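Local coordinates for protein CalS13 (Micromonospora echinospora, PDB 4ZAS) that probably acts as a pyridoxal 5'-phosphate-dependent sugar aminotransferase and binds the nucleotide sugar dTDP-4-keto-6-deoxyglucose, at residues A[93-98]-A[244-249]; A[151-156]-A[182-187]; A[311-316]-A[376-381]. All blocks are in the same frame, centred on the assembly; numbering follows the deposited sequence.

Contact 1 (A[93-98]-A[244-249]); sequences AARPGA and RLRRWL
Arg95 and Arg246 both set off with CG beside the backbone N, but Arg246 then runs straight from CG to NE while Arg95 bends at chi3 (51°), and this bend lays its guanidinium flat on that of Arg246. The two form an arginine-arginine stack in the large domain of an aminotransferase of the fold type I kind, where the C-terminal end of helix 82-94 meets the end of helix 237-247. The two side chains slide past each other in opposite directions; the guanidinium centres of Arg95 and Arg246 are 4.1 Å apart and their planes 13° from parallel. Arg95 NH2 comes over the Arg246 face displaced toward its rim, 3.9 Å from Arg246 NE.

The extended reach of Arg246 also carries its tip to the backbone just beyond helix 82-94. Arg246 NH2 donates to Arg95 O at 2.5 Å (N-H...O angle 155°), tilted from the carbonyl plane, though so short a length is doubtful at this resolution; Arg246 NH1 adds a weak bond to Arg95 O at 3.0 Å. A single carbonyl, on the first residue to leave the helical conformation, thus accepts from NH2 and, weakly, from NH1.

Neighbours outside the segments also touch both groups. Arg246 NH1 bonds to Ser91 OG, and Arg246 NE has a long, weak ion pair with Glu266. Arg95 makes a cation-pi contact with Trp267; like charges this close are probably eased by such neighbours and by the carbonyl. At the edge of the Arg246 guanidinium, in its plane, Gly97 O lies 3.5 Å from Arg246 NH2.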
ATOM      1  N   ALA A  93     -17.286   4.360   5.201  1.00 43.04           N
ATOM      2  CA  ALA A  93     -17.878   5.250   6.187  1.00 48.52           C
ATOM      3  C   ALA A  93     -17.737   6.698   5.742  1.00 48.67           C
ATOM      4  O   ALA A  93     -18.696   7.469   5.758  1.00 48.36           O
ATOM      5  CB  ALA A  93     -17.227   5.041   7.529  1.00 53.66           C
ATOM      6  N   ALA A  94     -16.526   7.048   5.326  1.00 51.53           N
ATOM      7  CA  ALA A  94     -16.204   8.396   4.879  1.00 44.49           C
ATOM      8  C   ALA A  94     -16.894   8.759   3.561  1.00 45.34           C
ATOM      9  O   ALA A  94     -17.384   9.872   3.402  1.00 46.14           O
ATOM     10  CB  ALA A  94     -14.710   8.536   4.742  1.00 43.51           C
ATOM     11  N   ARG A  95     -16.897   7.821   2.618  1.00 43.09           N
ATOM     12  CA  ARG A  95     -17.505   8.004   1.295  1.00 41.78           C
ATOM     13  C   ARG A  95     -18.444   6.848   0.999  1.00 46.75           C
ATOM     14  O   ARG A  95     -18.026   5.836   0.444  1.00 42.34           O
ATOM     15  CB  ARG A  95     -16.453   8.093   0.176  1.00 40.99           C
ATOM     16  CG  ARG A  95     -15.523   9.302   0.207  1.00 44.98           C
ATOM     17  CD  ARG A  95     -14.128   8.993  -0.399  1.00 44.45           C
ATOM     18  NE  ARG A  95     -14.188   8.379  -1.716  1.00 38.22           N
ATOM     19  CZ  ARG A  95     -13.404   7.384  -2.109  1.00 48.92           C
ATOM     20  NH1 ARG A  95     -12.479   6.890  -1.297  1.00 49.66           N
ATOM     21  NH2 ARG A  95     -13.540   6.889  -3.325  1.00 56.14           N
ATOM     22  N   PRO A  96     -19.721   6.991   1.367  1.00 58.30           N
ATOM     23  CA  PRO A  96     -20.710   5.899   1.311  1.00 58.86           C
ATOM     24  C   PRO A  96     -20.980   5.159  -0.035  1.00 58.95           C
ATOM     25  O   PRO A  96     -21.079   3.937   0.050  1.00 63.83           O
ATOM     26  CB  PRO A  96     -21.987   6.590   1.793  1.00 57.29           C
ATOM     27  CG  PRO A  96     -21.494   7.658   2.707  1.00 53.86           C
ATOM     28  CD  PRO A  96     -20.255   8.184   2.045  1.00 54.18           C
ATOM     29  N   GLY A  97     -21.105   5.775  -1.212  1.00 63.85           N
ATOM     30  CA  GLY A  97     -20.926   7.184  -1.503  1.00 75.20           C
ATOM     31  C   GLY A  97     -20.485   7.295  -2.958  1.00 85.66           C
ATOM     32  O   GLY A  97     -19.908   6.358  -3.509  1.00 85.01           O
ATOM     33  N   ALA A  98     -20.781   8.425  -3.593  1.00 90.37           N
ATOM     34  CA  ALA A  98     -20.345   8.667  -4.966  1.00 87.02           C
ATOM     35  C   ALA A  98     -20.167  10.161  -5.224  1.00 83.60           C
ATOM     36  O   ALA A  98     -20.078  10.955  -4.286  1.00 79.40           O
ATOM     37  CB  ALA A  98     -21.332   8.070  -5.952  1.00 85.44           C
ATOM     38  N   ARG A 244     -14.033  -4.004  -3.990  1.00 46.42           N
ATOM     39  CA  ARG A 244     -13.233  -4.570  -5.064  1.00 48.82           C
ATOM     40  C   ARG A 244     -12.922  -3.430  -6.048  1.00 52.85           C
ATOM     41  O   ARG A 244     -11.803  -3.308  -6.562  1.00 51.89           O
ATOM     42  CB  ARG A 244     -13.987  -5.708  -5.752  1.00 50.30           C
ATOM     43  CG  ARG A 244     -13.108  -6.827  -6.256  1.00 63.54           C
ATOM     44  CD  ARG A 244     -13.920  -8.037  -6.719  1.00 68.58           C
ATOM     45  NE  ARG A 244     -13.961  -8.108  -8.181  1.00 74.85           N
ATOM     46  CZ  ARG A 244     -13.023  -8.688  -8.932  1.00 82.91           C
ATOM     47  NH1 ARG A 244     -11.972  -9.264  -8.368  1.00 83.60           N
ATOM     48  NH2 ARG A 244     -13.137  -8.698 -10.254  1.00 90.79           N
ATOM     49  N   LEU A 245     -13.915  -2.560  -6.237  1.00 44.74           N
ATOM     50  CA  LEU A 245     -13.786  -1.388  -7.075  1.00 40.93           C
ATOM     51  C   LEU A 245     -12.736  -0.426  -6.556  1.00 43.42           C
ATOM     52  O   LEU A 245     -11.847  -0.014  -7.309  1.00 44.92           O
ATOM     53  CB  LEU A 245     -15.123  -0.645  -7.166  1.00 48.56           C
ATOM     54  CG  LEU A 245     -15.902  -0.635  -8.472  1.00 56.74           C
ATOM     55  CD1 LEU A 245     -17.122   0.234  -8.317  1.00 56.44           C
ATOM     56  CD2 LEU A 245     -15.010  -0.094  -9.580  1.00 59.46           C
ATOM     57  N   ARG A 246     -12.862  -0.029  -5.290  1.00 33.67           N
ATOM     58  CA  ARG A 246     -11.952   0.965  -4.733  1.00 40.39           C
ATOM     59  C   ARG A 246     -10.564   0.383  -4.527  1.00 41.32           C
ATOM     60  O   ARG A 246      -9.615   1.113  -4.231  1.00 39.38           O
ATOM     61  CB  ARG A 246     -12.479   1.524  -3.423  1.00 40.58           C
ATOM     62  CG  ARG A 246     -13.763   2.250  -3.576  1.00 43.30           C
ATOM     63  CD  ARG A 246     -14.178   2.909  -2.289  1.00 37.19           C
ATOM     64  NE  ARG A 246     -15.442   3.620  -2.462  1.00 42.31           N
ATOM     65  CZ  ARG A 246     -16.031   4.331  -1.511  1.00 45.65           C
ATOM     66  NH1 ARG A 246     -15.473   4.408  -0.310  1.00 52.21           N
ATOM     67  NH2 ARG A 246     -17.169   4.963  -1.759  1.00 48.82           N
ATOM     68  N   ARG A 247     -10.454  -0.935  -4.643  1.00 37.41           N
ATOM     69  CA  ARG A 247      -9.170  -1.580  -4.485  1.00 39.12           C
ATOM     70  C   ARG A 247      -8.222  -1.224  -5.621  1.00 41.00           C
ATOM     71  O   ARG A 247      -7.007  -1.168  -5.424  1.00 39.00           O
ATOM     72  CB  ARG A 247      -9.339  -3.091  -4.404  1.00 41.51           C
ATOM     73  CG  ARG A 247      -8.033  -3.801  -4.231  1.00 43.12           C
ATOM     74  CD  ARG A 247      -8.204  -5.277  -4.120  1.00 41.89           C
ATOM     75  NE  ARG A 247      -8.890  -5.888  -5.249  1.00 43.36           N
ATOM     76  CZ  ARG A 247      -9.080  -7.202  -5.323  1.00 39.70           C
ATOM     77  NH1 ARG A 247      -8.625  -7.974  -4.335  1.00 35.05           N
ATOM     78  NH2 ARG A 247      -9.704  -7.750  -6.365  1.00 32.12           N
ATOM     79  N   TRP A 248      -8.787  -0.984  -6.806  1.00 45.07           N
ATOM     80  CA  TRP A 248      -8.011  -0.659  -7.997  1.00 41.74           C
ATOM     81  C   TRP A 248      -8.532   0.636  -8.643  1.00 45.60           C
ATOM     82  O   TRP A 248      -9.102   0.634  -9.735  1.00 50.31           O
ATOM     83  CB  TRP A 248      -8.037  -1.855  -8.976  1.00 38.34           C
ATOM     84  CG  TRP A 248      -7.334  -1.599 -10.284  1.00 51.44           C
ATOM     85  CD1 TRP A 248      -7.915  -1.417 -11.518  1.00 56.80           C
ATOM     86  CD2 TRP A 248      -5.932  -1.421 -10.477  1.00 51.88           C
ATOM     87  NE1 TRP A 248      -6.950  -1.168 -12.468  1.00 56.17           N
ATOM     88  CE2 TRP A 248      -5.725  -1.159 -11.854  1.00 55.85           C
ATOM     89  CE3 TRP A 248      -4.829  -1.460  -9.622  1.00 53.31           C
ATOM     90  CZ2 TRP A 248      -4.460  -0.945 -12.390  1.00 66.24           C
ATOM     91  CZ3 TRP A 248      -3.570  -1.258 -10.158  1.00 65.05           C
ATOM     92  CH2 TRP A 248      -3.394  -1.003 -11.530  1.00 72.25           C
ATOM     93  N   LEU A 249      -8.327   1.745  -7.938  1.00 48.96           N
ATOM     94  CA  LEU A 249      -8.558   3.098  -8.464  1.00 49.18           C
ATOM     95  C   LEU A 249      -9.965   3.434  -8.954  1.00 50.90           C
ATOM     96  O   LEU A 249     -10.156   4.482  -9.577  1.00 58.48           O
ATOM     97  CB  LEU A 249      -7.577   3.392  -9.598  1.00 41.68           C
ATOM     98  CG  LEU A 249      -6.126   3.269  -9.134  1.00 45.83           C
ATOM     99  CD1 LEU A 249      -5.260   2.772 -10.245  1.00 37.46           C
ATOM    100  CD2 LEU A 249      -5.611   4.602  -8.604  1.00 43.04           C
TER

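Contact 2 (A[151-156]-A[182-187]); sequences ISPATR and AGYDRR
Tyr184 lays its ring against the Ser152-Pro153 corner, with one face turned to Pro153. Pro153 CA makes a CH-pi contact 4.2 Å from the centroid of the Tyr184 ring, 25° off its normal, and Pro153 CD packs at 3.7 Å from Tyr184 CZ. The side of the ring carrying CE2 reaches Ile151: its CG2 branch, set anti to the backbone N, is the one turned to the ring, 4.0 Å from Tyr184 CE2. The Tyr184 hydroxyl sits over the peptide link into the proline, but Pro153 N, 3.3 Å from Tyr184 OH, carries no hydrogen to share.

A compact turn holds this corner in shape. Thr155 N bonds to Ser152 O at 3.0 Å, closing a type I beta turn, and Ala154 N donates almost straight (173°) to Ser152 OG at 3.2 Å, an ST turn. Ser152 N in its turn donates to Thr155 OG1 at 3.0 Å. Arg156 NH1 reaches back to Pro153 O at 3.0 Å, on a lone pair in the carbonyl plane and with the oxygen in the plane of the guanidinium.

Further out, the turn leads into strand 155-161, and Tyr184 belongs to the loop between helix 170-180 and strand 189-193: the contact joins the two strand entrances of a right-handed beta-alpha-beta crossover in the parallel part of the main sheet. Ile151 also packs on Leu110 and Ala180. A glycine in place of Tyr184 would probably leave the Pro153 ring and the Ile151 methyl without their aromatic cover and the loop with less packing against the turn. Across the segments the attraction is therefore dispersive, resting on shape and on CH groups against the ring, while the hydrogen bonds stay within segment 151-156.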
ATOM      1  N   ILE A 151     -21.717   6.142  21.557  1.00 56.08           N
ATOM      2  CA  ILE A 151     -22.294   6.124  20.218  1.00 51.51           C
ATOM      3  C   ILE A 151     -23.171   7.341  20.074  1.00 51.70           C
ATOM      4  O   ILE A 151     -23.910   7.713  20.979  1.00 55.37           O
ATOM      5  CB  ILE A 151     -23.055   4.838  19.927  1.00 50.12           C
ATOM      6  CG1 ILE A 151     -22.063   3.714  19.651  1.00 46.95           C
ATOM      7  CG2 ILE A 151     -23.917   5.011  18.695  1.00 49.22           C
ATOM      8  CD1 ILE A 151     -22.725   2.408  19.327  1.00 54.23           C
ATOM      9  N   SER A 152     -23.018   7.993  18.938  1.00 57.14           N
ATOM     10  CA  SER A 152     -23.583   9.301  18.683  1.00 58.54           C
ATOM     11  C   SER A 152     -24.068   9.341  17.229  1.00 57.08           C
ATOM     12  O   SER A 152     -23.689   8.481  16.429  1.00 51.87           O
ATOM     13  CB  SER A 152     -22.515  10.365  18.969  1.00 59.65           C
ATOM     14  OG  SER A 152     -22.825  11.619  18.412  1.00 64.97           O
ATOM     15  N   PRO A 153     -24.931  10.311  16.886  1.00 54.51           N
ATOM     16  CA  PRO A 153     -25.259  10.541  15.473  1.00 49.99           C
ATOM     17  C   PRO A 153     -24.014  10.816  14.621  1.00 54.82           C
ATOM     18  O   PRO A 153     -24.073  10.673  13.399  1.00 57.65           O
ATOM     19  CB  PRO A 153     -26.159  11.780  15.515  1.00 46.16           C
ATOM     20  CG  PRO A 153     -26.787  11.734  16.853  1.00 52.91           C
ATOM     21  CD  PRO A 153     -25.773  11.118  17.787  1.00 54.77           C
ATOM     22  N   ALA A 154     -22.914  11.200  15.271  1.00 47.07           N
ATOM     23  CA  ALA A 154     -21.655  11.505  14.604  1.00 44.83           C
ATOM     24  C   ALA A 154     -20.800  10.277  14.316  1.00 48.10           C
ATOM     25  O   ALA A 154     -19.810  10.362  13.594  1.00 51.30           O
ATOM     26  CB  ALA A 154     -20.863  12.497  15.439  1.00 45.22           C
ATOM     27  N   THR A 155     -21.152   9.145  14.902  1.00 46.98           N
ATOM     28  CA  THR A 155     -20.390   7.924  14.686  1.00 42.06           C
ATOM     29  C   THR A 155     -20.607   7.387  13.279  1.00 53.63           C
ATOM     30  O   THR A 155     -21.704   6.926  12.968  1.00 62.69           O
ATOM     31  CB  THR A 155     -20.787   6.839  15.687  1.00 43.75           C
ATOM     32  OG1 THR A 155     -20.734   7.367  17.023  1.00 50.16           O
ATOM     33  CG2 THR A 155     -19.868   5.627  15.557  1.00 38.18           C
ATOM     34  N   ARG A 156     -19.587   7.435  12.425  1.00 45.60           N
ATOM     35  CA  ARG A 156     -19.729   6.880  11.084  1.00 37.52           C
ATOM     36  C   ARG A 156     -19.386   5.413  11.109  1.00 39.50           C
ATOM     37  O   ARG A 156     -19.927   4.613  10.342  1.00 43.84           O
ATOM     38  CB  ARG A 156     -18.828   7.597  10.083  1.00 36.28           C
ATOM     39  CG  ARG A 156     -19.123   9.058   9.985  1.00 43.79           C
ATOM     40  CD  ARG A 156     -20.427   9.322   9.251  1.00 47.64           C
ATOM     41  NE  ARG A 156     -20.756  10.739   9.323  1.00 53.89           N
ATOM     42  CZ  ARG A 156     -21.545  11.267  10.256  1.00 59.83           C
ATOM     43  NH1 ARG A 156     -22.121  10.483  11.160  1.00 56.49           N
ATOM     44  NH2 ARG A 156     -21.784  12.574  10.275  1.00 61.60           N
ATOM     45  N   ALA A 182     -30.985   3.222  17.311  1.00 67.81           N
ATOM     46  CA  ALA A 182     -32.355   2.880  16.943  1.00 68.40           C
ATOM     47  C   ALA A 182     -32.990   3.863  15.954  1.00 76.93           C
ATOM     48  O   ALA A 182     -33.484   3.446  14.910  1.00 91.14           O
ATOM     49  CB  ALA A 182     -33.203   2.769  18.175  1.00 59.68           C
ATOM     50  N   GLY A 183     -32.983   5.155  16.261  1.00 69.75           N
ATOM     51  CA  GLY A 183     -33.621   6.117  15.373  1.00 71.01           C
ATOM     52  C   GLY A 183     -32.780   6.654  14.221  1.00 73.30           C
ATOM     53  O   GLY A 183     -33.299   7.280  13.299  1.00 71.62           O
ATOM     54  N   TYR A 184     -31.487   6.356  14.260  1.00 74.03           N
ATOM     55  CA  TYR A 184     -30.467   7.070  13.492  1.00 74.56           C
ATOM     56  C   TYR A 184     -30.584   7.179  11.962  1.00 82.59           C
ATOM     57  O   TYR A 184     -29.824   7.927  11.347  1.00 91.48           O
ATOM     58  CB  TYR A 184     -29.108   6.439  13.806  1.00 66.01           C
ATOM     59  CG  TYR A 184     -28.490   6.888  15.109  1.00 64.80           C
ATOM     60  CD1 TYR A 184     -29.222   7.611  16.046  1.00 60.63           C
ATOM     61  CD2 TYR A 184     -27.159   6.607  15.389  1.00 62.61           C
ATOM     62  CE1 TYR A 184     -28.641   8.030  17.224  1.00 60.22           C
ATOM     63  CE2 TYR A 184     -26.575   7.018  16.562  1.00 59.19           C
ATOM     64  CZ  TYR A 184     -27.314   7.727  17.471  1.00 58.49           C
ATOM     65  OH  TYR A 184     -26.709   8.130  18.631  1.00 57.94           O
ATOM     66  N   ASP A 185     -31.483   6.422  11.350  1.00 83.44           N
ATOM     67  CA  ASP A 185     -31.728   6.474   9.896  1.00 92.99           C
ATOM     68  C   ASP A 185     -30.525   5.976   9.054  1.00 83.47           C
ATOM     69  O   ASP A 185     -30.678   5.680   7.867  1.00 83.62           O
ATOM     70  CB  ASP A 185     -32.211   7.887   9.460  1.00106.62           C
ATOM     71  CG  ASP A 185     -31.095   8.817   8.987  1.00106.89           C
ATOM     72  OD1 ASP A 185     -30.506   8.571   7.914  1.00106.55           O
ATOM     73  OD2 ASP A 185     -30.857   9.840   9.666  1.00107.03           O
ATOM     74  N   ARG A 186     -29.343   5.872   9.649  1.00 73.24           N
ATOM     75  CA  ARG A 186     -28.352   4.947   9.107  1.00 70.19           C
ATOM     76  C   ARG A 186     -27.433   4.419  10.207  1.00 62.14           C
ATOM     77  O   ARG A 186     -26.872   5.174  11.011  1.00 62.08           O
ATOM     78  CB  ARG A 186     -27.533   5.565   7.964  1.00 73.90           C
ATOM     79  CG  ARG A 186     -26.546   6.643   8.319  1.00 79.65           C
ATOM     80  CD  ARG A 186     -25.801   7.082   7.060  1.00 88.67           C
ATOM     81  NE  ARG A 186     -25.180   5.951   6.365  1.00 94.28           N
ATOM     82  CZ  ARG A 186     -25.096   5.832   5.039  1.00 92.69           C
ATOM     83  NH1 ARG A 186     -25.618   6.766   4.246  1.00 93.79           N
ATOM     84  NH2 ARG A 186     -24.510   4.764   4.503  1.00 83.19           N
ATOM     85  N   ARG A 187     -27.333   3.097  10.250  1.00 51.49           N
ATOM     86  CA  ARG A 187     -26.480   2.390  11.191  1.00 50.54           C
ATOM     87  C   ARG A 187     -25.000   2.645  10.874  1.00 52.10           C
ATOM     88  O   ARG A 187     -24.594   2.555   9.728  1.00 48.47           O
ATOM     89  CB  ARG A 187     -26.793   0.891  11.134  1.00 43.24           C
ATOM     90  CG  ARG A 187     -26.277   0.055  12.292  1.00 37.47           C
ATOM     91  CD  ARG A 187     -26.770  -1.360  12.110  1.00 37.31           C
ATOM     92  NE  ARG A 187     -26.342  -2.284  13.159  1.00 42.81           N
ATOM     93  CZ  ARG A 187     -25.160  -2.891  13.188  1.00 44.05           C
ATOM     94  NH1 ARG A 187     -24.873  -3.725  14.180  1.00 38.48           N
ATOM     95  NH2 ARG A 187     -24.266  -2.668  12.230  1.00 47.56           N
TER

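Contact 3 (A[311-316]-A[376-381])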
ATOM      1  N   GLY A 311       0.941 -12.485  41.379  1.00 60.97           N
ATOM      2  CA  GLY A 311       1.467 -11.432  40.532  1.00 62.26           C
ATOM      3  C   GLY A 311       1.237 -11.648  39.050  1.00 59.85           C
ATOM      4  O   GLY A 311       1.696 -10.869  38.214  1.00 65.46           O
ATOM      5  N   VAL A 312       0.547 -12.731  38.724  1.00 58.24           N
ATOM      6  CA  VAL A 312       0.253 -13.077  37.340  1.00 59.95           C
ATOM      7  C   VAL A 312      -1.248 -13.213  37.180  1.00 56.73           C
ATOM      8  O   VAL A 312      -1.852 -14.103  37.772  1.00 55.74           O
ATOM      9  CB  VAL A 312       0.963 -14.370  36.912  1.00 54.86           C
ATOM     10  CG1 VAL A 312       0.439 -14.826  35.576  1.00 48.76           C
ATOM     11  CG2 VAL A 312       2.450 -14.161  36.870  1.00 47.70           C
ATOM     12  N   GLU A 313      -1.864 -12.285  36.460  1.00 53.82           N
ATOM     13  CA  GLU A 313      -3.292 -12.381  36.205  1.00 51.03           C
ATOM     14  C   GLU A 313      -3.509 -12.724  34.752  1.00 48.79           C
ATOM     15  O   GLU A 313      -2.958 -12.061  33.872  1.00 53.24           O
ATOM     16  CB  GLU A 313      -4.017 -11.082  36.567  1.00 55.88           C
ATOM     17  CG  GLU A 313      -3.787 -10.670  38.013  1.00 63.92           C
ATOM     18  CD  GLU A 313      -4.744  -9.599  38.501  1.00 61.92           C
ATOM     19  OE1 GLU A 313      -5.654  -9.196  37.734  1.00 51.31           O
ATOM     20  OE2 GLU A 313      -4.563  -9.156  39.658  1.00 62.50           O
ATOM     21  N   GLN A 314      -4.320 -13.743  34.492  1.00 48.87           N
ATOM     22  CA  GLN A 314      -4.562 -14.178  33.119  1.00 50.62           C
ATOM     23  C   GLN A 314      -5.799 -13.456  32.587  1.00 53.05           C
ATOM     24  O   GLN A 314      -6.528 -12.811  33.350  1.00 54.81           O
ATOM     25  CB  GLN A 314      -4.755 -15.697  33.052  1.00 47.36           C
ATOM     26  CG  GLN A 314      -3.587 -16.508  33.623  1.00 55.69           C
ATOM     27  CD  GLN A 314      -3.770 -18.014  33.478  1.00 67.13           C
ATOM     28  OE1 GLN A 314      -4.554 -18.489  32.661  1.00 82.45           O
ATOM     29  NE2 GLN A 314      -3.082 -18.763  34.307  1.00 64.09           N
ATOM     30  N   THR A 315      -6.023 -13.586  31.284  1.00 50.10           N
ATOM     31  CA  THR A 315      -7.142 -12.979  30.572  1.00 49.46           C
ATOM     32  C   THR A 315      -8.375 -13.875  30.675  1.00 52.95           C
ATOM     33  O   THR A 315      -8.250 -15.085  30.869  1.00 56.84           O
ATOM     34  CB  THR A 315      -6.775 -12.742  29.081  1.00 56.29           C
ATOM     35  OG1 THR A 315      -5.941 -11.583  28.971  1.00 51.96           O
ATOM     36  CG2 THR A 315      -8.016 -12.531  28.209  1.00 70.40           C
ATOM     37  N   GLU A 316      -9.558 -13.265  30.617  1.00 52.52           N
ATOM     38  CA  GLU A 316     -10.840 -13.977  30.570  1.00 56.67           C
ATOM     39  C   GLU A 316     -10.875 -15.095  29.504  1.00 55.38           C
ATOM     40  O   GLU A 316     -10.246 -14.973  28.454  1.00 57.47           O
ATOM     41  CB  GLU A 316     -11.952 -12.953  30.304  1.00 58.38           C
ATOM     42  CG  GLU A 316     -13.325 -13.524  30.042  1.00 63.83           C
ATOM     43  CD  GLU A 316     -14.271 -12.493  29.460  1.00 65.52           C
ATOM     44  OE1 GLU A 316     -14.621 -12.597  28.257  1.00 56.32           O
ATOM     45  OE2 GLU A 316     -14.698 -11.603  30.231  1.00 74.44           O
ATOM     46  N   ALA A 376      -2.588  -0.911  31.312  1.00 54.43           N
ATOM     47  CA  ALA A 376      -1.556  -0.481  30.353  1.00 50.40           C
ATOM     48  C   ALA A 376      -0.131  -0.779  30.812  1.00 58.45           C
ATOM     49  O   ALA A 376       0.688  -1.215  30.008  1.00 56.43           O
ATOM     50  CB  ALA A 376      -1.701   0.997  30.055  1.00 39.19           C
ATOM     51  N   ASP A 377       0.148  -0.584  32.103  1.00 64.15           N
ATOM     52  CA  ASP A 377       1.495  -0.802  32.644  1.00 58.85           C
ATOM     53  C   ASP A 377       1.693  -2.224  33.181  1.00 53.91           C
ATOM     54  O   ASP A 377       2.752  -2.551  33.714  1.00 51.52           O
ATOM     55  CB  ASP A 377       1.806   0.211  33.749  1.00 62.74           C
ATOM     56  CG  ASP A 377       1.602   1.649  33.301  1.00 71.35           C
ATOM     57  OD1 ASP A 377       1.991   1.968  32.153  1.00 76.92           O
ATOM     58  OD2 ASP A 377       1.087   2.466  34.100  1.00 64.28           O
ATOM     59  N   ARG A 378       0.665  -3.060  33.052  1.00 49.99           N
ATOM     60  CA  ARG A 378       0.719  -4.422  33.580  1.00 50.86           C
ATOM     61  C   ARG A 378       0.710  -5.467  32.447  1.00 54.55           C
ATOM     62  O   ARG A 378       1.180  -6.590  32.629  1.00 54.70           O
ATOM     63  CB  ARG A 378      -0.443  -4.660  34.557  1.00 48.28           C
ATOM     64  CG  ARG A 378      -0.351  -3.855  35.853  1.00 49.79           C
ATOM     65  CD  ARG A 378      -1.678  -3.837  36.609  1.00 53.06           C
ATOM     66  NE  ARG A 378      -2.163  -5.174  36.924  1.00 54.27           N
ATOM     67  CZ  ARG A 378      -3.369  -5.632  36.591  1.00 57.77           C
ATOM     68  NH1 ARG A 378      -4.234  -4.849  35.950  1.00 44.30           N
ATOM     69  NH2 ARG A 378      -3.720  -6.872  36.920  1.00 56.46           N
ATOM     70  N   VAL A 379       0.159  -5.106  31.288  1.00 53.51           N
ATOM     71  CA  VAL A 379       0.024  -6.057  30.175  1.00 51.86           C
ATOM     72  C   VAL A 379       1.379  -6.450  29.605  1.00 51.73           C
ATOM     73  O   VAL A 379       2.294  -5.628  29.503  1.00 52.97           O
ATOM     74  CB  VAL A 379      -0.859  -5.504  29.062  1.00 45.56           C
ATOM     75  CG1 VAL A 379      -0.210  -4.276  28.439  1.00 49.63           C
ATOM     76  CG2 VAL A 379      -1.085  -6.559  28.029  1.00 39.94           C
ATOM     77  N   VAL A 380       1.527  -7.727  29.280  1.00 41.99           N
ATOM     78  CA  VAL A 380       2.786  -8.195  28.751  1.00 41.93           C
ATOM     79  C   VAL A 380       2.499  -9.436  27.924  1.00 54.42           C
ATOM     80  O   VAL A 380       1.505 -10.108  28.157  1.00 61.64           O
ATOM     81  CB  VAL A 380       3.800  -8.464  29.877  1.00 46.17           C
ATOM     82  CG1 VAL A 380       3.438  -9.737  30.664  1.00 47.84           C
ATOM     83  CG2 VAL A 380       5.163  -8.584  29.301  1.00 45.96           C
ATOM     84  N   HIS A 381       3.341  -9.732  26.940  1.00 56.37           N
ATOM     85  CA  HIS A 381       3.097 -10.885  26.083  1.00 52.05           C
ATOM     86  C   HIS A 381       4.284 -11.833  26.069  1.00 52.09           C
ATOM     87  O   HIS A 381       5.436 -11.397  25.986  1.00 63.81           O
ATOM     88  CB  HIS A 381       2.772 -10.421  24.666  1.00 32.71           C
ATOM     89  CG  HIS A 381       1.570  -9.531  24.594  1.00 43.64           C
ATOM     90  ND1 HIS A 381       1.639  -8.172  24.812  1.00 44.24           N
ATOM     91  CD2 HIS A 381       0.264  -9.809  24.366  1.00 40.71           C
ATOM     92  CE1 HIS A 381       0.430  -7.647  24.700  1.00 41.44           C
ATOM     93  NE2 HIS A 381      -0.424  -8.619  24.430  1.00 42.44           N
TER
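A surface salt bridge joins Glu313, on the outer strand 312-313 of a small antiparallel sheet, to Arg378, just ahead of the other outer strand, 379-382. Glu313 OE1 lies 3.1 Å from Arg378 NH2, at the edge of the guanidinium and near its plane. Seen from the glutamate the approach is different: Arg378 NH2 stands over the face of the Glu313 carboxylate, above OE1, and the two flat groups are turned 72° against each other. The other carboxylate oxygen is farther off, with Glu313 OE2 at 3.7 Å from Arg378 NH2. This is an ion pair without a well-directed hydrogen bond, as the approach over the face would lead one to expect.

The sheet, part of the smaller C-terminal region of the aminotransferase fold, runs 312-313, 328-332, 379-382. Strand 328-332 lies between the partners: Glu313 bonds through its backbone to Lys331, Arg378 to Val332. The CA atoms of Glu313 and Arg378 are accordingly 9.3 Å apart, and both side chains must lean over the middle strand to meet. Glu313 does so extended beyond CG; Arg378, bent at chi3 (57°), packs on the side chain of Lys331 on the way. Its second terminal nitrogen is used elsewhere, as Arg378 NH1 donates to Arg374 O, near the end of helix 370-375. That bond probably limits how far the guanidinium can turn, with NH2 left on the glutamate side.

Contacts 1 and 2 are neighbours, with centres 21 Å apart, and contact 2 is nested in the chain loop that contact 1 closes. They touch where Ala93 CB lies 3.9 Å from Arg156 O and Pro96 CB 4.1 Å from Arg186 NH2. Contact 3 follows later in the chain, its nearest atoms about 27 Å from contact 1, on opposite sides of the chain centre, and about 19 Å from contact 2. Contact 1 lies toward the nucleotide site: the Arg246 side chain is about 11 Å from that of Arg253, a dTDP-binding residue whose site is unoccupied in this chain, and Leu249 packs on Phe116 of the second subunit, a residue lining the dTDP-4-keto-6-deoxyglucose pocket. In segment 376-381, His381 touches Val352 of that pocket.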